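Long-range contacts in cutinase-like protein (Cryptococcus sp., PDB 2CZQ), which probably hydrolyses carboxylic esters, as a cutinase-like enzyme of the alpha/beta hydrolase fold: residues T135-L141 and G166-H172; C125-S129 and T157-A162; I67-L71 and A103-V108; I63-I67 and C78-Q82. Residue numbers count along the deposited sequence, not the author numbering.

Contact 1 (T135-L141 and G166-H172); sequences TRNVNGL and GVCDTAH
Two irregular loops, one after strand 126-127 and one after strand 157-160, cross closest at Gly-140 and Cys-168 (CA-CA 3.8 Å); Val-138 and Asn-139 are extended. The 166-172 loop starts with helical backbone angles at Gly-166 to Cys-168. Val-167 O accepts from Leu-141 N at 2.9 Å and lies 3.2 Å from Gly-140 CA, where a CB would clash with it. Cys-168 turns its side chain away, into the disulfide with Cys-161. Asp-169 (t) OD1 accepts from His-172 N, three residues on, at 2.9 Å: an Asx motif. Its OD2, also bound by Gly-164 N, takes His-172 ND1 at 2.6 Å, a His-carboxylate hydrogen bond. Thr-170 N donates to Asn-139 O at 3.0 Å, and two waters link Thr-170 OG1 to Asn-139 N and Gly-140 O. Ala-171 CB and His-172 CE1 approach Val-138 (m) CG1 at 3.7 and 3.5 Å. Two backbone hydrogen bonds thus tie the loops without strand pairing, and Val-138 packs against a turn whose Asp-169 bonds both backbone and ring of His-172.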
loop_
_atom_site.group_PDB
_atom_site.type_symbol
_atom_site.label_atom_id
_atom_site.label_comp_id
_atom_site.label_asym_id
_atom_site.label_seq_id
_atom_site.Cartn_x
_atom_site.Cartn_y
_atom_site.Cartn_z
ATOM N N THR A 135 1.299 -13.282 11.083
ATOM C CA THR A 135 2.346 -13.110 10.079
ATOM C C THR A 135 3.265 -11.941 10.401
ATOM O O THR A 135 3.954 -11.431 9.515
ATOM C CB THR A 135 1.754 -12.912 8.681
ATOM O OG1 THR A 135 0.864 -11.789 8.712
ATOM C CG2 THR A 135 0.911 -14.112 8.262
ATOM N N ARG A 136 3.306 -11.511 11.657
ATOM C CA ARG A 136 4.195 -10.409 11.985
ATOM C C ARG A 136 5.664 -10.783 11.813
ATOM O O ARG A 136 6.460 -9.973 11.335
ATOM C CB ARG A 136 3.947 -9.878 13.393
ATOM C CG ARG A 136 4.857 -8.705 13.741
ATOM C CD ARG A 136 4.317 -7.784 14.793
ATOM N NE ARG A 136 3.084 -7.138 14.359
ATOM C CZ ARG A 136 2.350 -6.350 15.133
ATOM N NH1 ARG A 136 2.729 -6.096 16.383
ATOM N NH2 ARG A 136 1.234 -5.814 14.659
ATOM N N ASN A 137 6.012 -12.008 12.198
ATOM C CA ASN A 137 7.410 -12.427 12.276
ATOM C C ASN A 137 7.808 -13.378 11.168
ATOM O O ASN A 137 8.367 -14.455 11.404
ATOM C CB ASN A 137 7.711 -12.994 13.654
ATOM C CG ASN A 137 7.269 -12.056 14.738
ATOM O OD1 ASN A 137 7.673 -10.893 14.752
ATOM N ND2 ASN A 137 6.395 -12.525 15.618
ATOM N N VAL A 138 7.511 -12.949 9.947
ATOM C CA VAL A 138 7.890 -13.668 8.740
ATOM C C VAL A 138 8.450 -12.681 7.725
ATOM O O VAL A 138 8.151 -11.484 7.771
ATOM C CB VAL A 138 6.699 -14.469 8.127
ATOM C CG1 VAL A 138 6.100 -15.425 9.151
ATOM C CG2 VAL A 138 5.618 -13.543 7.558
ATOM N N ASN A 139 9.262 -13.202 6.814
ATOM C CA ASN A 139 9.872 -12.414 5.761
ATOM C C ASN A 139 9.307 -12.756 4.400
ATOM O O ASN A 139 8.948 -13.906 4.139
ATOM C CB ASN A 139 11.372 -12.675 5.736
ATOM C CG ASN A 139 12.084 -12.074 6.919
ATOM O OD1 ASN A 139 11.947 -10.883 7.192
ATOM N ND2 ASN A 139 12.843 -12.895 7.639
ATOM N N GLY A 140 9.264 -11.754 3.528
ATOM C CA GLY A 140 8.876 -11.963 2.150
ATOM C C GLY A 140 10.030 -12.443 1.290
ATOM O O GLY A 140 11.186 -12.517 1.726
ATOM N N LEU A 141 9.708 -12.768 0.045
ATOM C CA LEU A 141 10.678 -13.323 -0.889
ATOM C C LEU A 141 11.811 -12.373 -1.251
ATOM O O LEU A 141 12.906 -12.826 -1.596
ATOM C CB LEU A 141 9.971 -13.746 -2.175
ATOM C CG LEU A 141 9.051 -14.960 -2.070
ATOM C CD1 LEU A 141 8.137 -15.033 -3.270
ATOM C CD2 LEU A 141 9.861 -16.250 -1.941
ATOM N N GLY A 166 2.761 -17.078 0.187
ATOM C CA GLY A 166 4.176 -17.358 0.002
ATOM C C GLY A 166 5.046 -16.197 -0.449
ATOM O O GLY A 166 6.270 -16.304 -0.417
ATOM N N VAL A 167 4.428 -15.101 -0.882
ATOM C CA VAL A 167 5.180 -13.936 -1.339
ATOM C C VAL A 167 5.660 -13.080 -0.157
ATOM O O VAL A 167 6.803 -12.615 -0.146
ATOM C CB VAL A 167 4.348 -13.102 -2.340
ATOM C CG1 VAL A 167 5.076 -11.831 -2.736
ATOM C CG2 VAL A 167 4.010 -13.939 -3.575
ATOM N N CYS A 168 4.780 -12.872 0.822
ATOM C CA CYS A 168 5.104 -12.088 2.014
ATOM C C CYS A 168 5.449 -12.934 3.239
ATOM O O CYS A 168 6.023 -12.415 4.199
ATOM C CB CYS A 168 3.977 -11.096 2.341
ATOM S SG CYS A 168 2.348 -11.829 2.548
ATOM N N ASP A 169 5.105 -14.224 3.184
ATOM C CA ASP A 169 5.237 -15.149 4.305
ATOM C C ASP A 169 5.922 -16.423 3.813
ATOM O O ASP A 169 5.267 -17.411 3.453
ATOM C CB ASP A 169 3.846 -15.457 4.875
ATOM C CG ASP A 169 3.859 -16.461 6.004
ATOM O OD1 ASP A 169 4.938 -16.969 6.391
ATOM O OD2 ASP A 169 2.778 -16.772 6.553
ATOM N N THR A 170 7.249 -16.399 3.781
ATOM C CA THR A 170 7.987 -17.575 3.326
ATOM C C THR A 170 8.096 -18.640 4.407
ATOM O O THR A 170 8.547 -19.752 4.127
ATOM C CB THR A 170 9.388 -17.231 2.786
ATOM O OG1 THR A 170 10.190 -16.688 3.844
ATOM C CG2 THR A 170 9.328 -16.155 1.694
ATOM N N ALA A 171 7.690 -18.319 5.635
ATOM C CA ALA A 171 7.649 -19.324 6.693
ATOM C C ALA A 171 6.515 -20.317 6.455
ATOM O O ALA A 171 6.744 -21.528 6.402
ATOM C CB ALA A 171 7.525 -18.668 8.062
ATOM N N HIS A 172 5.301 -19.799 6.290
ATOM C CA HIS A 172 4.121 -20.652 6.207
ATOM C C HIS A 172 3.590 -20.828 4.803
ATOM O O HIS A 172 2.754 -21.693 4.573
ATOM C CB HIS A 172 2.980 -20.125 7.080
ATOM C CG HIS A 172 3.425 -19.521 8.373
ATOM N ND1 HIS A 172 3.265 -18.183 8.648
ATOM C CD2 HIS A 172 3.999 -20.066 9.472
ATOM C CE1 HIS A 172 3.737 -17.922 9.853
ATOM N NE2 HIS A 172 4.185 -19.048 10.376
HETATM O O HOH W 1 9.756 -15.923 6.658
HETATM O O HOH W 2 12.069 -14.933 3.033
#

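Contact 2 (C125-S129 and T157-A162); sequences CNVDS and TLDVCA
Val-127 (m) lays its CG2 against Leu-158 CD2 at 4.0 Å and Val-160 (t) CG2 at 3.8 Å, an apolar patch covered by Met-192 and Phe-196 of helix 187-200. Leu-158 has chi1 -100°, between wells; its CA-CB bond points away but its end comes nearer. Two short strands, 126-127 and 157-160, run parallel, the segments' end-to-end directions 31° apart, with Asn-126 bridged to Asp-159 (CA-CA 4.7 Å) and Val-127 to Val-160 (CA-CA 5.0 Å). Asp-159 N donates to Cys-125 O at 2.8 Å, Val-127 N to Asp-159 O at 3.0 Å, and Cys-161 N to Val-127 O at 2.9 Å. This pairing closes a beta-alpha-beta unit through helix 143-146 and adds the edge strand to the parallel sheet of the alpha/beta hydrolase fold. On the face of Asn-126 (m) and Asp-159 (t), water 3 donates to Asn-126 OD1 at 2.8 Å and Asp-159 OD2 at 2.7 Å; Asn-116 also binds Asp-159, and Lys-120 O receives Asn-126 ND2. Ser-129 OG reaches Ala-162 CB at 3.3 Å.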
loop_
_atom_site.group_PDB
_atom_site.type_symbol
_atom_site.label_atom_id
_atom_site.label_comp_id
_atom_site.label_asym_id
_atom_site.label_seq_id
_atom_site.Cartn_x
_atom_site.Cartn_y
_atom_site.Cartn_z
ATOM N N CYS A 125 4.034 -2.636 11.922
ATOM C CA CYS A 125 3.031 -2.397 10.888
ATOM C C CYS A 125 2.456 -3.704 10.342
ATOM O O CYS A 125 1.461 -3.673 9.617
ATOM C CB CYS A 125 3.616 -1.578 9.728
ATOM S SG CYS A 125 5.159 -2.225 9.025
ATOM N N ASN A 126 3.079 -4.840 10.665
ATOM C CA ASN A 126 2.701 -6.110 10.055
ATOM C C ASN A 126 1.485 -6.712 10.742
ATOM O O ASN A 126 1.524 -7.000 11.943
ATOM C CB ASN A 126 3.824 -7.149 10.181
ATOM C CG ASN A 126 5.112 -6.802 9.433
ATOM O OD1 ASN A 126 5.126 -5.800 8.712
ATOM N ND2 ASN A 126 6.166 -7.581 9.592
ATOM N N VAL A 127 0.427 -6.937 9.972
ATOM C CA VAL A 127 -0.745 -7.659 10.460
ATOM C C VAL A 127 -1.159 -8.728 9.455
ATOM O O VAL A 127 -0.744 -8.705 8.286
ATOM C CB VAL A 127 -1.947 -6.727 10.755
ATOM C CG1 VAL A 127 -1.606 -5.700 11.824
ATOM C CG2 VAL A 127 -2.454 -6.061 9.487
ATOM N N ASP A 128 -1.984 -9.664 9.914
ATOM C CA ASP A 128 -2.553 -10.678 9.038
ATOM C C ASP A 128 -3.923 -10.217 8.523
ATOM O O ASP A 128 -4.329 -9.079 8.758
ATOM C CB ASP A 128 -2.603 -12.044 9.736
ATOM C CG ASP A 128 -3.440 -12.043 10.995
ATOM O OD1 ASP A 128 -4.499 -11.369 11.024
ATOM O OD2 ASP A 128 -3.107 -12.724 11.993
ATOM N N SER A 129 -4.632 -11.085 7.808
ATOM C CA SER A 129 -5.879 -10.684 7.158
ATOM C C SER A 129 -6.998 -10.361 8.141
ATOM O O SER A 129 -8.006 -9.768 7.759
ATOM C CB SER A 129 -6.341 -11.759 6.186
ATOM O OG SER A 129 -5.352 -11.952 5.201
ATOM N N THR A 157 2.162 2.870 8.459
ATOM C CA THR A 157 2.042 1.785 7.499
ATOM C C THR A 157 1.240 0.642 8.106
ATOM O O THR A 157 1.310 0.378 9.312
ATOM C CB THR A 157 3.450 1.295 7.099
ATOM O OG1 THR A 157 4.158 2.359 6.452
ATOM C CG2 THR A 157 3.394 0.178 6.056
ATOM N N LEU A 158 0.487 -0.031 7.248
ATOM C CA LEU A 158 -0.115 -1.306 7.565
ATOM C C LEU A 158 0.315 -2.252 6.463
ATOM O O LEU A 158 0.006 -2.018 5.289
ATOM C CB LEU A 158 -1.635 -1.199 7.587
ATOM C CG LEU A 158 -2.364 -1.080 8.923
ATOM C CD1 LEU A 158 -3.855 -1.210 8.673
ATOM C CD2 LEU A 158 -1.905 -2.105 9.955
ATOM N N ASP A 159 1.075 -3.280 6.837
ATOM C CA ASP A 159 1.559 -4.283 5.897
ATOM C C ASP A 159 0.818 -5.589 6.176
ATOM O O ASP A 159 1.107 -6.306 7.143
ATOM C CB ASP A 159 3.075 -4.448 6.008
ATOM C CG ASP A 159 3.658 -5.256 4.875
ATOM O OD1 ASP A 159 2.871 -5.761 4.037
ATOM O OD2 ASP A 159 4.894 -5.428 4.757
ATOM N N VAL A 160 -0.169 -5.856 5.330
ATOM C CA VAL A 160 -1.101 -6.952 5.517
ATOM C C VAL A 160 -0.624 -8.165 4.736
ATOM O O VAL A 160 -0.491 -8.122 3.507
ATOM C CB VAL A 160 -2.523 -6.541 5.080
ATOM C CG1 VAL A 160 -3.520 -7.657 5.352
ATOM C CG2 VAL A 160 -2.952 -5.245 5.764
ATOM N N CYS A 161 -0.357 -9.243 5.463
ATOM C CA CYS A 161 0.125 -10.474 4.865
ATOM C C CYS A 161 -0.768 -11.600 5.336
ATOM O O CYS A 161 -0.806 -11.915 6.528
ATOM C CB CYS A 161 1.576 -10.744 5.270
ATOM S SG CYS A 161 2.237 -12.263 4.552
ATOM N N ALA A 162 -1.510 -12.190 4.404
ATOM C CA ALA A 162 -2.374 -13.320 4.715
ATOM C C ALA A 162 -1.518 -14.489 5.165
ATOM O O ALA A 162 -0.494 -14.775 4.556
ATOM C CB ALA A 162 -3.191 -13.711 3.494
HETATM O O HOH W 3 6.927 -5.502 6.529
#

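Contact 3 (I67-L71 and A103-V108); sequences INSGL and AAFNAV
Helix 67-71, part of the longer helix 57-73, and the short helix 103-107 cross at right angles: their local axes approach to 10.3 Å with a signed crossing angle of 90°. The nearest CA atoms, those of Ile-67 and Ala-104, are 6.7 Å apart. Ile-67 and Leu-71, one turn apart, are the bumps, both with chi1 m and chi2 t. Leu-71 fits its branched end among three small residues: CD2 meets Ala-107 CB at 3.8 Å, and CD1 lies 3.9 Å from both Ala-103 O and Ala-104 CA. These alanines leave a shallow hollow in which the leucine touches backbone as well as methyl groups. Ile-67 sits beside it, with CG2 3.8 Å from Ala-104 CB and CD1 4.1 Å from Val-108 CG2 (Val-108 chi1 t). Val-108 is where the chain leaves the helix and enters strand 108-114. At the margin, Asn-68 OD1 passes 4.3 Å from Ala-104 CB. Leu-98 of helix 86-98 packs on both Ile-67 and Ala-104, so three helices meet near one end of the sheet. No hydrogen bond joins the two segments; the contact rests on apolar fit, large aliphatic groups against alanines.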
loop_
_atom_site.group_PDB
_atom_site.type_symbol
_atom_site.label_atom_id
_atom_site.label_comp_id
_atom_site.label_asym_id
_atom_site.label_seq_id
_atom_site.Cartn_x
_atom_site.Cartn_y
_atom_site.Cartn_z
ATOM N N ILE A 67 2.777 12.111 -6.464
ATOM C CA ILE A 67 2.870 12.816 -5.190
ATOM C C ILE A 67 3.339 14.254 -5.412
ATOM O O ILE A 67 2.724 15.210 -4.925
ATOM C CB ILE A 67 3.825 12.084 -4.225
ATOM C CG1 ILE A 67 3.208 10.764 -3.763
ATOM C CG2 ILE A 67 4.191 12.979 -3.030
ATOM C CD1 ILE A 67 4.188 9.863 -3.035
ATOM N N ASN A 68 4.433 14.403 -6.150
ATOM C CA ASN A 68 5.023 15.715 -6.342
ATOM C C ASN A 68 4.169 16.628 -7.215
ATOM O O ASN A 68 4.054 17.820 -6.936
ATOM C CB ASN A 68 6.450 15.589 -6.869
ATOM C CG ASN A 68 7.411 15.046 -5.820
ATOM O OD1 ASN A 68 7.204 15.212 -4.620
ATOM N ND2 ASN A 68 8.470 14.389 -6.277
ATOM N N SER A 69 3.541 16.072 -8.247
ATOM C CA SER A 69 2.668 16.877 -9.102
ATOM C C SER A 69 1.466 17.396 -8.321
ATOM O O SER A 69 1.063 18.550 -8.492
ATOM C CB SER A 69 2.174 16.060 -10.297
ATOM O OG SER A 69 3.228 15.736 -11.179
ATOM N N GLY A 70 0.905 16.549 -7.459
ATOM C CA GLY A 70 -0.204 16.953 -6.620
ATOM C C GLY A 70 0.187 18.066 -5.669
ATOM O O GLY A 70 -0.548 19.044 -5.515
ATOM N N LEU A 71 1.350 17.935 -5.033
ATOM C CA LEU A 71 1.796 18.948 -4.074
ATOM C C LEU A 71 2.057 20.289 -4.735
ATOM O O LEU A 71 1.839 21.337 -4.124
ATOM C CB LEU A 71 3.023 18.476 -3.296
ATOM C CG LEU A 71 2.688 17.433 -2.221
ATOM C CD1 LEU A 71 3.938 16.692 -1.773
ATOM C CD2 LEU A 71 1.989 18.098 -1.040
ATOM N N ALA A 103 8.148 17.525 2.512
ATOM C CA ALA A 103 6.773 17.724 2.069
ATOM C C ALA A 103 6.071 16.440 1.649
ATOM O O ALA A 103 4.915 16.218 2.023
ATOM C CB ALA A 103 6.722 18.750 0.949
ATOM N N ALA A 104 6.759 15.608 0.869
ATOM C CA ALA A 104 6.158 14.368 0.390
ATOM C C ALA A 104 5.856 13.445 1.563
ATOM O O ALA A 104 4.746 12.935 1.683
ATOM C CB ALA A 104 7.050 13.688 -0.629
ATOM N N PHE A 105 6.835 13.254 2.447
ATOM C CA PHE A 105 6.623 12.450 3.641
ATOM C C PHE A 105 5.410 12.940 4.429
ATOM O O PHE A 105 4.556 12.150 4.822
ATOM C CB PHE A 105 7.861 12.477 4.538
ATOM C CG PHE A 105 7.681 11.728 5.825
ATOM C CD1 PHE A 105 7.827 10.346 5.858
ATOM C CD2 PHE A 105 7.339 12.394 7.000
ATOM C CE1 PHE A 105 7.658 9.638 7.039
ATOM C CE2 PHE A 105 7.164 11.691 8.189
ATOM C CZ PHE A 105 7.321 10.309 8.207
ATOM N N ASN A 106 5.340 14.247 4.667
ATOM C CA ASN A 106 4.256 14.815 5.453
ATOM C C ASN A 106 2.884 14.613 4.811
ATOM O O ASN A 106 1.893 14.413 5.512
ATOM C CB ASN A 106 4.498 16.304 5.707
ATOM C CG ASN A 106 5.650 16.565 6.666
ATOM O OD1 ASN A 106 6.063 15.693 7.434
ATOM N ND2 ASN A 106 6.173 17.783 6.626
ATOM N N ALA A 107 2.835 14.661 3.481
ATOM C CA ALA A 107 1.577 14.551 2.742
ATOM C C ALA A 107 1.036 13.124 2.689
ATOM O O ALA A 107 -0.176 12.919 2.533
ATOM C CB ALA A 107 1.743 15.098 1.331
ATOM N N VAL A 108 1.933 12.143 2.793
ATOM C CA VAL A 108 1.516 10.747 2.790
ATOM C C VAL A 108 1.042 10.385 4.193
ATOM O O VAL A 108 1.842 10.230 5.125
ATOM C CB VAL A 108 2.630 9.794 2.315
ATOM C CG1 VAL A 108 2.140 8.354 2.369
ATOM C CG2 VAL A 108 3.065 10.143 0.894
#

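Contact 4 (I63-I67 and C78-Q82); sequences IIRRI and CYILQ
Helix 63-67 and strand 78-82 run almost antiparallel, their N-to-C directions 168° apart and their local axes 10.8 Å apart at closest approach. Ile-63 lies nearest Leu-81 (CA-CA 8.2 Å), and Ile-67 nearest Tyr-79 (CA-CA 7.5 Å). Residues one helical turn apart, joined by the Ile-67 N to Ile-63 O hydrogen bond of 3.0 Å, therefore match alternate residues of the extended strand. This is the helix-on-sheet layering of an alpha/beta hydrolase, in which helix 57-73 leads back into the central parallel strand 78-84. Both strand side chains point toward the helix. Leu-81 (chi1 m, chi2 t) sets CD2 4.2 Å from Ile-63 CG2 and 4.0 Å from Ile-67 CD1. The ring of Tyr-79 (chi1 m, chi2 -74°) lies flat under Ile-67 (chi1 m, chi2 t): Ile-67 CG1 stands 4.2 Å from the ring centroid, 9° off its normal, a CH-pi contact over the face, and Ile-67 CG2 is 3.8 Å from Tyr-79 CE2. Tyr-79 OH ends 2.7 Å from Ile-67 O. Arg-66 (t, p, t) bends so that NH1 comes 4.1 Å from Tyr-79 OH, while its NH2 binds a citrate probably from the crystallisation liquor. The interface is thus aliphatic and aromatic within, and the buried phenol hydroxyl has a backbone carbonyl, Ile-67 O, as its weak hydrogen-bond partner.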
loop_
_atom_site.group_PDB
_atom_site.type_symbol
_atom_site.label_atom_id
_atom_site.label_comp_id
_atom_site.label_asym_id
_atom_site.label_seq_id
_atom_site.Cartn_x
_atom_site.Cartn_y
_atom_site.Cartn_z
ATOM N N ILE A 63 4.701 6.714 -8.829
ATOM C CA ILE A 63 4.139 7.037 -7.515
ATOM C C ILE A 63 4.639 8.412 -7.067
ATOM O O ILE A 63 3.866 9.292 -6.677
ATOM C CB ILE A 63 4.552 5.980 -6.464
ATOM C CG1 ILE A 63 3.894 4.628 -6.745
ATOM C CG2 ILE A 63 4.205 6.454 -5.046
ATOM C CD1 ILE A 63 4.563 3.482 -5.982
ATOM N N ILE A 64 5.957 8.574 -7.114
ATOM C CA ILE A 64 6.589 9.796 -6.641
ATOM C C ILE A 64 6.209 10.979 -7.530
ATOM O O ILE A 64 5.946 12.074 -7.031
ATOM C CB ILE A 64 8.112 9.599 -6.509
ATOM C CG1 ILE A 64 8.406 8.579 -5.397
ATOM C CG2 ILE A 64 8.800 10.932 -6.235
ATOM C CD1 ILE A 64 9.856 8.146 -5.300
ATOM N N ARG A 65 6.142 10.742 -8.839
ATOM C CA ARG A 65 5.685 11.760 -9.785
ATOM C C ARG A 65 4.299 12.283 -9.400
ATOM O O ARG A 65 4.078 13.500 -9.361
ATOM C CB ARG A 65 5.685 11.215 -11.215
ATOM C CG ARG A 65 5.042 12.131 -12.255
ATOM C CD ARG A 65 4.369 11.377 -13.395
ATOM N NE ARG A 65 2.914 11.527 -13.397
ATOM C CZ ARG A 65 2.068 10.853 -12.620
ATOM N NH1 ARG A 65 2.511 9.968 -11.741
ATOM N NH2 ARG A 65 0.764 11.076 -12.717
ATOM N N ARG A 66 3.367 11.373 -9.118
ATOM C CA ARG A 66 2.013 11.779 -8.752
ATOM C C ARG A 66 1.997 12.563 -7.444
ATOM O O ARG A 66 1.285 13.564 -7.329
ATOM C CB ARG A 66 1.057 10.580 -8.682
ATOM C CG ARG A 66 -0.389 10.953 -8.384
ATOM C CD ARG A 66 -1.011 11.800 -9.474
ATOM N NE ARG A 66 -2.373 12.252 -9.208
ATOM C CZ ARG A 66 -2.697 13.324 -8.485
ATOM N NH1 ARG A 66 -1.759 14.054 -7.892
ATOM N NH2 ARG A 66 -3.972 13.668 -8.355
ATOM N N ILE A 67 2.777 12.111 -6.464
ATOM C CA ILE A 67 2.870 12.816 -5.190
ATOM C C ILE A 67 3.339 14.254 -5.412
ATOM O O ILE A 67 2.724 15.210 -4.925
ATOM C CB ILE A 67 3.825 12.084 -4.225
ATOM C CG1 ILE A 67 3.208 10.764 -3.763
ATOM C CG2 ILE A 67 4.191 12.979 -3.030
ATOM C CD1 ILE A 67 4.188 9.863 -3.035
ATOM N N CYS A 78 -3.521 15.339 0.558
ATOM C CA CYS A 78 -3.145 14.145 1.305
ATOM C C CYS A 78 -3.095 12.929 0.400
ATOM O O CYS A 78 -3.842 12.840 -0.574
ATOM C CB CYS A 78 -4.167 13.874 2.387
ATOM S SG CYS A 78 -4.380 15.219 3.561
ATOM N N TYR A 79 -2.246 11.972 0.760
ATOM C CA TYR A 79 -2.138 10.716 0.028
ATOM C C TYR A 79 -2.265 9.503 0.926
ATOM O O TYR A 79 -1.797 9.511 2.076
ATOM C CB TYR A 79 -0.778 10.617 -0.661
ATOM C CG TYR A 79 -0.519 11.721 -1.643
ATOM C CD1 TYR A 79 -1.164 11.743 -2.870
ATOM C CD2 TYR A 79 0.357 12.753 -1.339
ATOM C CE1 TYR A 79 -0.943 12.758 -3.776
ATOM C CE2 TYR A 79 0.590 13.785 -2.242
ATOM C CZ TYR A 79 -0.069 13.777 -3.460
ATOM O OH TYR A 79 0.146 14.775 -4.377
ATOM N N ILE A 80 -2.861 8.451 0.371
ATOM C CA ILE A 80 -2.650 7.094 0.868
ATOM C C ILE A 80 -1.959 6.345 -0.264
ATOM O O ILE A 80 -2.418 6.387 -1.407
ATOM C CB ILE A 80 -3.980 6.387 1.220
ATOM C CG1 ILE A 80 -4.796 7.183 2.251
ATOM C CG2 ILE A 80 -3.717 4.945 1.686
ATOM C CD1 ILE A 80 -4.173 7.290 3.639
ATOM N N LEU A 81 -0.850 5.678 0.042
ATOM C CA LEU A 81 -0.167 4.835 -0.935
ATOM C C LEU A 81 -0.537 3.381 -0.692
ATOM O O LEU A 81 -0.391 2.885 0.428
ATOM C CB LEU A 81 1.354 4.994 -0.853
ATOM C CG LEU A 81 1.906 6.419 -0.881
ATOM C CD1 LEU A 81 3.427 6.389 -0.891
ATOM C CD2 LEU A 81 1.361 7.219 -2.057
ATOM N N GLN A 82 -1.009 2.716 -1.742
ATOM C CA GLN A 82 -1.463 1.335 -1.668
ATOM C C GLN A 82 -0.672 0.517 -2.663
ATOM O O GLN A 82 -0.482 0.944 -3.801
ATOM C CB GLN A 82 -2.944 1.254 -2.023
ATOM C CG GLN A 82 -3.840 2.097 -1.130
ATOM C CD GLN A 82 -5.249 2.243 -1.669
ATOM O OE1 GLN A 82 -5.450 2.323 -2.880
ATOM N NE2 GLN A 82 -6.229 2.287 -0.766
#

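In the fold
Contacts 3 and 4 form one cluster, centres 7 Å apart: both use helix 57-73 and share Ile-67, and Ala-107 O to Tyr-79 N is a probable hydrogen bond between them. Contacts 1 and 2, centres 11 Å apart, lie on the opposite side of the chain's centre; their segments alternate along the chain, and contacts 3 and 4 close before either opens. Contacts 2 and 4, centres 19 Å apart, reach the same parallel sheet, contact 2 through edge strand 126-127 and its neighbour 157-160, contact 4 through 78-84. The disulfide-joined loops of contacts 1 and 2 thus flank the probable Ser-85, His-180, Asp-165 triad, whose residues Ala-162 and Cys-168 touch, while contacts 3 and 4 pack helices at the sheet's far end.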